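Long-range contacts in B-type Cna protein (Enterococcus faecium, PDB 6FWY), which is of unknown function but carries a thioester domain, a module through which surface-anchored bacterial proteins probably attach covalently to their targets: residues A[241-247]-A[260-266]; A[76-80]-A[153-157]. All coordinates share one frame; numbering follows the deposited sequence.

Contact 1 (A[241-247]-A[260-266]); sequences VSTTNPF and VMITTSE
Thr243 OG1 accepts a hydrogen bond from a water 3.1 Å away, and Lys183 binds the same hydroxyl. That water also donates to Glu266 OE1, 2.7 Å from it, so it bridges the polar ends of two side chains that rise from neighbouring strands on one face of the sheet. Glu266 gets there by full extension, with CG anti to the backbone N (chi1 177°), and its OE1 is also held by Thr157. Nearer the backbone the contact is apolar: Thr243 CG2 lies 4.0 Å from Glu266 CB and turns toward the methyl of Thr264, whose own hydroxyl is taken up by the backbone of Thr7.

The two strands are the arms of a β-hairpin, 231-250 and 258-277, within the large antiparallel sheet. Four hydrogen-bonded pairs, Val241–Glu266, Thr243–Thr264, Asn245–Ile262 and Phe247–Val260, each contribute two backbone bonds. The straightest is Thr264 N to Thr243 O, 2.7 Å at 175°. On the same face, farther along, the Phe247 ring crosses Ile262 at about a right angle, presenting its edge to the branch point, CD2 to CB 3.9 Å. Val6, from the short strand 5-6, touches both Phe247 and Thr264 there.

The reverse face has a different character. Thr244 OG1 and Thr263 OG1 share a hydrogen bond of 2.7 Å; each hydroxyl is swung anti to its carbonyl carbon (chi1 -59° in both), which brings the two oxygens together across a non-hydrogen-bonded pair. Next to them Met261, bent at two successive torsions, lies alongside Pro246: SD sits 3.8 Å from Pro246 CB, and CE reaches 3.5 Å from Thr244 O. Tyr79 of helix 76-84 packs on both Met261 and Pro246.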
loop_
_atom_site.group_PDB
_atom_site.type_symbol
_atom_site.label_atom_id
_atom_site.label_comp_id
_atom_site.label_asym_id
_atom_site.label_seq_id
_atom_site.Cartn_x
_atom_site.Cartn_y
_atom_site.Cartn_z
ATOM N N VAL A 241 -10.454 6.194 1.333
ATOM C CA VAL A 241 -9.847 5.239 2.235
ATOM C C VAL A 241 -8.435 5.627 2.617
ATOM O O VAL A 241 -7.805 6.469 1.995
ATOM C CB VAL A 241 -9.835 3.809 1.650
ATOM C CG1 VAL A 241 -11.249 3.378 1.292
ATOM C CG2 VAL A 241 -8.902 3.688 0.443
ATOM N N SER A 242 -7.978 4.993 3.677
ATOM C CA SER A 242 -6.614 5.066 4.122
ATOM C C SER A 242 -5.903 3.877 3.477
ATOM O O SER A 242 -6.457 2.775 3.454
ATOM C CB SER A 242 -6.594 4.949 5.632
ATOM O OG SER A 242 -5.319 5.213 6.118
ATOM N N THR A 243 -4.708 4.098 2.930
ATOM C CA THR A 243 -3.930 3.033 2.319
ATOM C C THR A 243 -2.438 3.262 2.599
ATOM O O THR A 243 -1.968 4.398 2.602
ATOM C CB THR A 243 -4.229 2.927 0.790
ATOM O OG1 THR A 243 -3.711 1.693 0.255
ATOM C CG2 THR A 243 -3.648 4.136 -0.029
ATOM N N THR A 244 -1.717 2.175 2.869
ATOM C CA THR A 244 -0.264 2.222 3.126
ATOM C C THR A 244 0.468 1.541 1.958
ATOM O O THR A 244 0.425 0.313 1.812
ATOM C CB THR A 244 0.067 1.625 4.515
ATOM O OG1 THR A 244 -0.630 2.380 5.526
ATOM C CG2 THR A 244 1.545 1.698 4.841
ATOM N N ASN A 245 1.104 2.363 1.114
ATOM C CA ASN A 245 1.771 1.930 -0.142
ATOM C C ASN A 245 3.251 2.359 -0.153
ATOM O O ASN A 245 3.627 3.292 0.559
ATOM C CB ASN A 245 1.082 2.578 -1.364
ATOM C CG ASN A 245 -0.419 2.274 -1.451
ATOM O OD1 ASN A 245 -0.993 1.620 -0.582
ATOM N ND2 ASN A 245 -1.043 2.751 -2.494
ATOM N N PRO A 246 4.090 1.685 -0.953
ATOM C CA PRO A 246 5.494 2.071 -1.019
ATOM C C PRO A 246 5.726 3.222 -1.967
ATOM O O PRO A 246 5.194 3.216 -3.073
ATOM C CB PRO A 246 6.186 0.799 -1.540
ATOM C CG PRO A 246 5.158 0.170 -2.397
ATOM C CD PRO A 246 3.838 0.446 -1.713
ATOM N N PHE A 247 6.532 4.188 -1.546
ATOM C CA PHE A 247 6.898 5.340 -2.380
ATOM C C PHE A 247 8.406 5.566 -2.368
ATOM O O PHE A 247 9.081 5.276 -1.382
ATOM C CB PHE A 247 6.155 6.595 -1.920
ATOM C CG PHE A 247 4.661 6.477 -2.025
ATOM C CD1 PHE A 247 4.018 6.627 -3.245
ATOM C CD2 PHE A 247 3.907 6.194 -0.903
ATOM C CE1 PHE A 247 2.643 6.498 -3.341
ATOM C CE2 PHE A 247 2.510 6.091 -0.973
ATOM C CZ PHE A 247 1.875 6.242 -2.199
ATOM N N VAL A 260 9.982 3.620 0.979
ATOM C CA VAL A 260 9.385 3.549 2.326
ATOM C C VAL A 260 7.864 3.443 2.205
ATOM O O VAL A 260 7.277 3.982 1.281
ATOM C CB VAL A 260 9.800 4.757 3.222
ATOM C CG1 VAL A 260 9.368 6.075 2.635
ATOM C CG2 VAL A 260 9.274 4.621 4.644
ATOM N N MET A 261 7.252 2.708 3.130
ATOM C CA MET A 261 5.811 2.567 3.201
ATOM C C MET A 261 5.243 3.825 3.841
ATOM O O MET A 261 5.670 4.216 4.913
ATOM C CB MET A 261 5.430 1.340 4.028
ATOM C CG MET A 261 5.855 0.023 3.376
ATOM S SD MET A 261 4.989 -0.405 1.853
ATOM C CE MET A 261 3.525 -1.165 2.535
ATOM N N ILE A 262 4.308 4.462 3.146
ATOM C CA ILE A 262 3.618 5.644 3.664
ATOM C C ILE A 262 2.106 5.461 3.641
ATOM O O ILE A 262 1.533 5.043 2.633
ATOM C CB ILE A 262 4.023 6.913 2.889
ATOM C CG1 ILE A 262 5.531 7.141 3.072
ATOM C CG2 ILE A 262 3.222 8.128 3.366
ATOM C CD1 ILE A 262 6.088 8.266 2.258
ATOM N N THR A 263 1.482 5.796 4.766
ATOM C CA THR A 263 0.029 5.831 4.895
ATOM C C THR A 263 -0.449 7.119 4.220
ATOM O O THR A 263 -0.000 8.199 4.556
ATOM C CB THR A 263 -0.385 5.753 6.386
ATOM O OG1 THR A 263 0.138 4.537 6.935
ATOM C CG2 THR A 263 -1.908 5.770 6.581
ATOM N N THR A 264 -1.323 6.973 3.229
ATOM C CA THR A 264 -1.921 8.107 2.513
ATOM C C THR A 264 -3.403 7.799 2.240
ATOM O O THR A 264 -3.932 6.814 2.757
ATOM C CB THR A 264 -1.130 8.431 1.220
ATOM O OG1 THR A 264 -1.672 9.606 0.583
ATOM C CG2 THR A 264 -1.132 7.204 0.229
ATOM N N SER A 265 -4.079 8.651 1.475
ATOM C CA SER A 265 -5.490 8.422 1.100
ATOM C C SER A 265 -5.599 7.968 -0.349
ATOM O O SER A 265 -4.686 8.214 -1.160
ATOM C CB SER A 265 -6.338 9.684 1.291
ATOM O OG SER A 265 -5.704 10.786 0.684
ATOM N N GLU A 266 -6.706 7.292 -0.650
ATOM C CA GLU A 266 -7.069 6.903 -2.008
ATOM C C GLU A 266 -8.580 7.056 -2.209
ATOM O O GLU A 266 -9.360 6.692 -1.339
ATOM C CB GLU A 266 -6.648 5.448 -2.287
ATOM C CG GLU A 266 -7.042 4.911 -3.661
ATOM C CD GLU A 266 -6.641 3.454 -3.861
ATOM O OE1 GLU A 266 -6.082 2.840 -2.926
ATOM O OE2 GLU A 266 -6.842 2.911 -4.985
HETATM O O HOH W 1 -3.705 1.484 -2.850
#

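Contact 2 (A[76-80]-A[153-157]); sequences DEFYR and DTPNT
The first turn of helix 76-84, closed by Arg80 N to Asp76 O, faces an irregular loop passing alongside it, with Asp76 CA and Thr154 CA 5.5 Å apart. Tyr79 carries most of the packing. With CG anti to the backbone N (chi1 172°), its side chain heads for the loop, and one ring face receives the peptide link between Thr154 and Pro155. Pro155 CD stands 4.0 Å from the Tyr79 ring centroid, 20° off the normal, a CH-pi contact, while Tyr79 CE2 comes 3.4 Å from Thr154 C. Arg80 supplies the hydrogen bond: its chain bends at chi3 and NH1 donates to Asp153 O at 2.8 Å. The acceptor lies close to the guanidinium plane, yet the donor stands above the carbonyl plane. Asp76 packs its carboxylate oxygens on loop carbons, OD1 3.4 Å from Pro155 CD, OD2 against Thr154 CG2. Thr154 OG1 accepts from Asn156 N, an ST turn just beyond. Arg80 NH2 also binds Ala148 O near the end of helix 131-150, and Tyr147 holds the Asp153 carboxylate; the loop runs past Asn245 of strand 231-250 toward strand 159-169.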
loop_
_atom_site.group_PDB
_atom_site.type_symbol
_atom_site.label_atom_id
_atom_site.label_comp_id
_atom_site.label_asym_id
_atom_site.label_seq_id
_atom_site.Cartn_x
_atom_site.Cartn_y
_atom_site.Cartn_z
ATOM N N ASP A 76 4.567 -3.200 -7.257
ATOM C CA ASP A 76 4.060 -4.318 -6.473
ATOM C C ASP A 76 5.188 -5.176 -5.880
ATOM O O ASP A 76 5.047 -5.733 -4.788
ATOM C CB ASP A 76 3.104 -5.171 -7.315
ATOM C CG ASP A 76 1.799 -4.443 -7.667
ATOM O OD1 ASP A 76 1.522 -3.347 -7.077
ATOM O OD2 ASP A 76 1.062 -4.953 -8.548
ATOM N N GLU A 77 6.305 -5.272 -6.585
ATOM C CA GLU A 77 7.470 -6.017 -6.085
ATOM C C GLU A 77 7.987 -5.377 -4.793
ATOM O O GLU A 77 8.231 -6.073 -3.818
ATOM C CB GLU A 77 8.591 -6.101 -7.142
ATOM C CG GLU A 77 8.178 -6.797 -8.441
ATOM C CD GLU A 77 9.339 -6.965 -9.425
ATOM O OE1 GLU A 77 10.205 -6.061 -9.504
ATOM O OE2 GLU A 77 9.405 -8.018 -10.122
ATOM N N PHE A 78 8.140 -4.056 -4.794
ATOM C CA PHE A 78 8.558 -3.327 -3.595
ATOM C C PHE A 78 7.507 -3.408 -2.475
ATOM O O PHE A 78 7.869 -3.546 -1.316
ATOM C CB PHE A 78 8.934 -1.868 -3.918
ATOM C CG PHE A 78 10.336 -1.703 -4.460
ATOM C CD1 PHE A 78 11.430 -1.733 -3.600
ATOM C CD2 PHE A 78 10.566 -1.567 -5.823
ATOM C CE1 PHE A 78 12.736 -1.632 -4.097
ATOM C CE2 PHE A 78 11.881 -1.464 -6.321
ATOM C CZ PHE A 78 12.961 -1.471 -5.460
ATOM N N TYR A 79 6.223 -3.342 -2.810
ATOM C CA TYR A 79 5.161 -3.559 -1.817
ATOM C C TYR A 79 5.373 -4.874 -1.109
ATOM O O TYR A 79 5.418 -4.914 0.106
ATOM C CB TYR A 79 3.768 -3.538 -2.470
ATOM C CG TYR A 79 2.655 -3.940 -1.526
ATOM C CD1 TYR A 79 2.181 -3.061 -0.543
ATOM C CD2 TYR A 79 2.072 -5.203 -1.609
ATOM C CE1 TYR A 79 1.164 -3.440 0.331
ATOM C CE2 TYR A 79 1.065 -5.603 -0.753
ATOM C CZ TYR A 79 0.613 -4.720 0.217
ATOM O OH TYR A 79 -0.385 -5.103 1.054
ATOM N N ARG A 80 5.532 -5.943 -1.887
ATOM C CA ARG A 80 5.719 -7.272 -1.327
ATOM C C ARG A 80 7.018 -7.429 -0.548
ATOM O O ARG A 80 7.042 -8.159 0.435
ATOM C CB ARG A 80 5.610 -8.328 -2.428
ATOM C CG ARG A 80 4.176 -8.554 -2.879
ATOM C CD ARG A 80 4.036 -9.797 -3.732
ATOM N NE ARG A 80 4.719 -9.656 -5.018
ATOM C CZ ARG A 80 4.217 -9.098 -6.121
ATOM N NH1 ARG A 80 2.973 -8.595 -6.161
ATOM N NH2 ARG A 80 4.986 -9.060 -7.217
ATOM N N ASP A 153 0.163 -10.651 -3.960
ATOM C CA ASP A 153 -0.462 -9.557 -3.189
ATOM C C ASP A 153 0.014 -8.196 -3.671
ATOM O O ASP A 153 1.183 -8.021 -4.038
ATOM C CB ASP A 153 -0.184 -9.672 -1.688
ATOM C CG ASP A 153 -0.551 -11.031 -1.123
ATOM O OD1 ASP A 153 -1.747 -11.369 -1.096
ATOM O OD2 ASP A 153 0.381 -11.770 -0.701
ATOM N N THR A 154 -0.910 -7.242 -3.648
ATOM C CA THR A 154 -0.691 -5.872 -4.118
ATOM C C THR A 154 -1.332 -4.932 -3.103
ATOM O O THR A 154 -2.088 -5.387 -2.240
ATOM C CB THR A 154 -1.352 -5.627 -5.496
ATOM O OG1 THR A 154 -2.766 -5.449 -5.336
ATOM C CG2 THR A 154 -1.089 -6.811 -6.485
ATOM N N PRO A 155 -1.062 -3.605 -3.210
ATOM C CA PRO A 155 -1.768 -2.633 -2.354
ATOM C C PRO A 155 -3.176 -2.223 -2.858
ATOM O O PRO A 155 -3.719 -1.210 -2.401
ATOM C CB PRO A 155 -0.810 -1.435 -2.352
ATOM C CG PRO A 155 -0.157 -1.501 -3.691
ATOM C CD PRO A 155 0.001 -2.956 -4.012
ATOM N N ASN A 156 -3.751 -2.989 -3.775
ATOM C CA ASN A 156 -5.049 -2.712 -4.359
ATOM C C ASN A 156 -6.156 -2.484 -3.299
ATOM O O ASN A 156 -6.245 -3.204 -2.316
ATOM C CB ASN A 156 -5.455 -3.849 -5.316
ATOM C CG ASN A 156 -6.839 -3.651 -5.928
ATOM O OD1 ASN A 156 -7.019 -2.787 -6.765
ATOM N ND2 ASN A 156 -7.821 -4.454 -5.501
ATOM N N THR A 157 -6.942 -1.436 -3.526
ATOM C CA THR A 157 -8.136 -1.143 -2.749
ATOM C C THR A 157 -9.309 -1.815 -3.454
ATOM O O THR A 157 -9.570 -1.538 -4.617
ATOM C CB THR A 157 -8.360 0.386 -2.631
ATOM O OG1 THR A 157 -7.316 0.946 -1.830
ATOM C CG2 THR A 157 -9.710 0.717 -1.967
#

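Contact 1 is the more buried of the two, a continuous run of paired strands within one hairpin; contact 2 is a smaller surface contact between a helix start and a loop far apart in sequence. Repeated backbone bonds dominate the first, whereas the second depends on an aromatic face and a single arginine bond. Their centres lie 11 Å apart, and they meet directly. Tyr79 serves both: its ring belongs to contact 2, while its backbone N lies 3.7 Å from Pro246 CG of contact 1. With Thr157 reaching the hairpin at the other end of the loop, segment 153-157 is tied to both helix 76-84 and the paired strands.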